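Local coordinates for magnesium and cobalt efflux protein (Bordetella parapertussis, PDB 3JTF) that probably takes part in magnesium and cobalt ion transport, this fragment being its CBS domain pair, which binds AMP, at residues B[18-23]-B[41-45]. Sequence-based numbering, arbitrary orientation.
Sequences DLLDIS and FPVYE. With AMP (adenosine monophosphate), chain F.
Leu-20 and Tyr-44 meet in the parallel strand pairing of a CBS-domain beta-alpha-beta unit, a worked example of how a short edge strand completes a sheet while the loop leading into it reads a nucleotide. Leu-20 N donates to Pro-42 O (3.0 Å), Tyr-44 N to Leu-20 O (2.8 Å), and Ile-22 N to Tyr-44 O with an N-H...O angle of 178°. On one face of the sheet, Leu-20 lays CG and CD1 against Phe-41 CB, while helix 26-35, the crossover between the strands, packs over both residues. On the other face, Tyr-44 has CG between its backbone N and carbonyl carbon (chi1 73°), which brings the ring across Asp-21 of the neighbouring strand. There Asp-21 CA sits over the ring face in a CH-pi contact, 4.0 Å from the centroid, and Leu-19 CB lies at the edge. Asp-21 OD1 also closes an Asx turn, accepting from Ser-23 N. Beyond it, Ile-22 CG2 rests on the extended chain of Glu-45, whose carboxylate is salt-bridged to Arg-72. At the opposite end, where His-38 and Arg-40 also bind the AMP, Asp-18 turns its backbone to adenine: Asp-18 N donates to AMP N1 at 2.9 Å, and AMP N6 donates to Asp-18 O at 3.0 Å.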
loop_
_atom_site.group_PDB
_atom_site.type_symbol
_atom_site.label_atom_id
_atom_site.label_comp_id
_atom_site.label_asym_id
_atom_site.label_seq_id
_atom_site.Cartn_x
_atom_site.Cartn_y
_atom_site.Cartn_z
ATOM N N ASP B 18 -5.173 -6.195 -12.205
ATOM C CA ASP B 18 -3.834 -6.092 -12.722
ATOM C C ASP B 18 -3.081 -7.306 -12.196
ATOM O O ASP B 18 -2.845 -7.436 -10.968
ATOM C CB ASP B 18 -3.141 -4.795 -12.263
ATOM C CG ASP B 18 -3.732 -3.560 -12.903
ATOM O OD1 ASP B 18 -4.028 -3.608 -14.107
ATOM O OD2 ASP B 18 -3.929 -2.534 -12.213
ATOM N N LEU B 19 -2.710 -8.182 -13.121
ATOM C CA LEU B 19 -2.076 -9.464 -12.808
ATOM C C LEU B 19 -0.711 -9.502 -13.370
ATOM O O LEU B 19 -0.438 -8.787 -14.318
ATOM C CB LEU B 19 -2.808 -10.592 -13.516
ATOM C CG LEU B 19 -4.295 -10.750 -13.248
ATOM C CD1 LEU B 19 -4.884 -11.933 -14.007
ATOM C CD2 LEU B 19 -4.469 -10.945 -11.803
ATOM N N LEU B 20 0.132 -10.387 -12.850
ATOM C CA LEU B 20 1.459 -10.605 -13.416
ATOM C C LEU B 20 1.611 -12.067 -13.857
ATOM O O LEU B 20 1.240 -12.977 -13.133
ATOM C CB LEU B 20 2.526 -10.281 -12.361
ATOM C CG LEU B 20 2.643 -8.805 -11.914
ATOM C CD1 LEU B 20 3.730 -8.610 -10.847
ATOM C CD2 LEU B 20 2.911 -7.895 -13.120
ATOM N N ASP B 21 2.201 -12.271 -15.032
ATOM C CA ASP B 21 2.484 -13.593 -15.559
ATOM C C ASP B 21 3.913 -13.944 -15.135
ATOM O O ASP B 21 4.872 -13.296 -15.590
ATOM C CB ASP B 21 2.383 -13.541 -17.064
ATOM C CG ASP B 21 2.811 -14.820 -17.756
ATOM O OD1 ASP B 21 3.310 -15.778 -17.150
ATOM O OD2 ASP B 21 2.643 -14.815 -18.976
ATOM N N ILE B 22 4.040 -14.999 -14.350
ATOM C CA ILE B 22 5.310 -15.389 -13.765
ATOM C C ILE B 22 6.354 -15.734 -14.869
ATOM O O ILE B 22 7.535 -15.685 -14.602
ATOM C CB ILE B 22 5.161 -16.569 -12.776
ATOM C CG1 ILE B 22 6.429 -16.805 -11.916
ATOM C CG2 ILE B 22 4.864 -17.889 -13.527
ATOM C CD1 ILE B 22 6.809 -15.683 -11.058
ATOM N N SER B 23 5.923 -16.054 -16.092
ATOM C CA SER B 23 6.848 -16.443 -17.161
ATOM C C SER B 23 7.508 -15.259 -17.864
ATOM O O SER B 23 8.410 -15.460 -18.664
ATOM C CB SER B 23 6.126 -17.275 -18.222
ATOM O OG SER B 23 5.519 -18.433 -17.624
ATOM N N PHE B 41 0.097 -7.656 -6.556
ATOM C CA PHE B 41 -0.376 -8.243 -7.813
ATOM C C PHE B 41 -0.604 -9.714 -7.630
ATOM O O PHE B 41 0.313 -10.432 -7.223
ATOM C CB PHE B 41 0.643 -8.005 -8.920
ATOM C CG PHE B 41 0.957 -6.564 -9.121
ATOM C CD1 PHE B 41 1.912 -5.935 -8.325
ATOM C CD2 PHE B 41 0.260 -5.822 -10.055
ATOM C CE1 PHE B 41 2.172 -4.604 -8.455
ATOM C CE2 PHE B 41 0.520 -4.491 -10.228
ATOM C CZ PHE B 41 1.478 -3.854 -9.415
ATOM N N PRO B 42 -1.826 -10.180 -7.906
ATOM C CA PRO B 42 -1.944 -11.614 -8.137
ATOM C C PRO B 42 -1.070 -12.067 -9.299
ATOM O O PRO B 42 -0.949 -11.361 -10.281
ATOM C CB PRO B 42 -3.429 -11.821 -8.462
ATOM C CG PRO B 42 -4.113 -10.541 -8.043
ATOM C CD PRO B 42 -3.065 -9.475 -8.254
ATOM N N VAL B 43 -0.468 -13.236 -9.133
ATOM C CA VAL B 43 0.447 -13.820 -10.091
ATOM C C VAL B 43 -0.127 -15.085 -10.660
ATOM O O VAL B 43 -0.702 -15.906 -9.921
ATOM C CB VAL B 43 1.815 -14.101 -9.418
ATOM C CG1 VAL B 43 2.779 -14.777 -10.417
ATOM C CG2 VAL B 43 2.415 -12.765 -8.886
ATOM N N TYR B 44 -0.058 -15.226 -11.987
ATOM C CA TYR B 44 -0.509 -16.451 -12.617
ATOM C C TYR B 44 0.573 -17.134 -13.434
ATOM O O TYR B 44 1.614 -16.584 -13.698
ATOM C CB TYR B 44 -1.757 -16.213 -13.476
ATOM C CG TYR B 44 -1.500 -15.470 -14.763
ATOM C CD1 TYR B 44 -1.182 -16.152 -15.930
ATOM C CD2 TYR B 44 -1.581 -14.075 -14.807
ATOM C CE1 TYR B 44 -0.955 -15.459 -17.142
ATOM C CE2 TYR B 44 -1.388 -13.375 -15.994
ATOM C CZ TYR B 44 -1.076 -14.059 -17.152
ATOM O OH TYR B 44 -0.863 -13.353 -18.327
ATOM N N GLU B 45 0.271 -18.356 -13.841
ATOM C CA GLU B 45 1.132 -19.109 -14.743
ATOM C C GLU B 45 0.275 -19.877 -15.704
ATOM O O GLU B 45 -0.695 -20.552 -15.302
ATOM C CB GLU B 45 2.093 -20.022 -13.968
ATOM C CG GLU B 45 3.222 -20.646 -14.843
ATOM C CD GLU B 45 4.317 -21.274 -13.984
ATOM O OE1 GLU B 45 4.111 -21.371 -12.751
ATOM O OE2 GLU B 45 5.375 -21.657 -14.527
HETATM P P AMP F . -3.481 -0.089 -3.852
HETATM O O1P AMP F . -2.750 -1.356 -3.563
HETATM O O2P AMP F . -3.265 1.013 -2.869
HETATM O O3P AMP F . -3.312 0.357 -5.266
HETATM O "O5'" AMP F . -5.046 -0.381 -3.790
HETATM C "C5'" AMP F . -5.952 0.667 -4.163
HETATM C "C4'" AMP F . -7.172 0.012 -4.735
HETATM O "O4'" AMP F . -6.977 -0.553 -6.049
HETATM C "C3'" AMP F . -7.553 -1.182 -3.855
HETATM O "O3'" AMP F . -8.225 -0.766 -2.662
HETATM C "C2'" AMP F . -8.413 -1.919 -4.816
HETATM O "O2'" AMP F . -9.584 -1.028 -4.964
HETATM C "C1'" AMP F . -7.527 -1.880 -6.071
HETATM N N9 AMP F . -6.373 -2.823 -6.298
HETATM C C8 AMP F . -5.296 -3.142 -5.521
HETATM N N7 AMP F . -4.461 -4.011 -6.164
HETATM C C5 AMP F . -4.994 -4.229 -7.389
HETATM C C6 AMP F . -4.632 -5.000 -8.588
HETATM N N6 AMP F . -3.531 -5.759 -8.595
HETATM N N1 AMP F . -5.474 -4.980 -9.644
HETATM C C2 AMP F . -6.575 -4.226 -9.665
HETATM N N3 AMP F . -6.952 -3.460 -8.627
HETATM C C4 AMP F . -6.219 -3.447 -7.474
HETATM O O HOH W 1 1.759 -12.665 -20.390
HETATM O O HOH W 2 6.607 -20.325 -16.335
#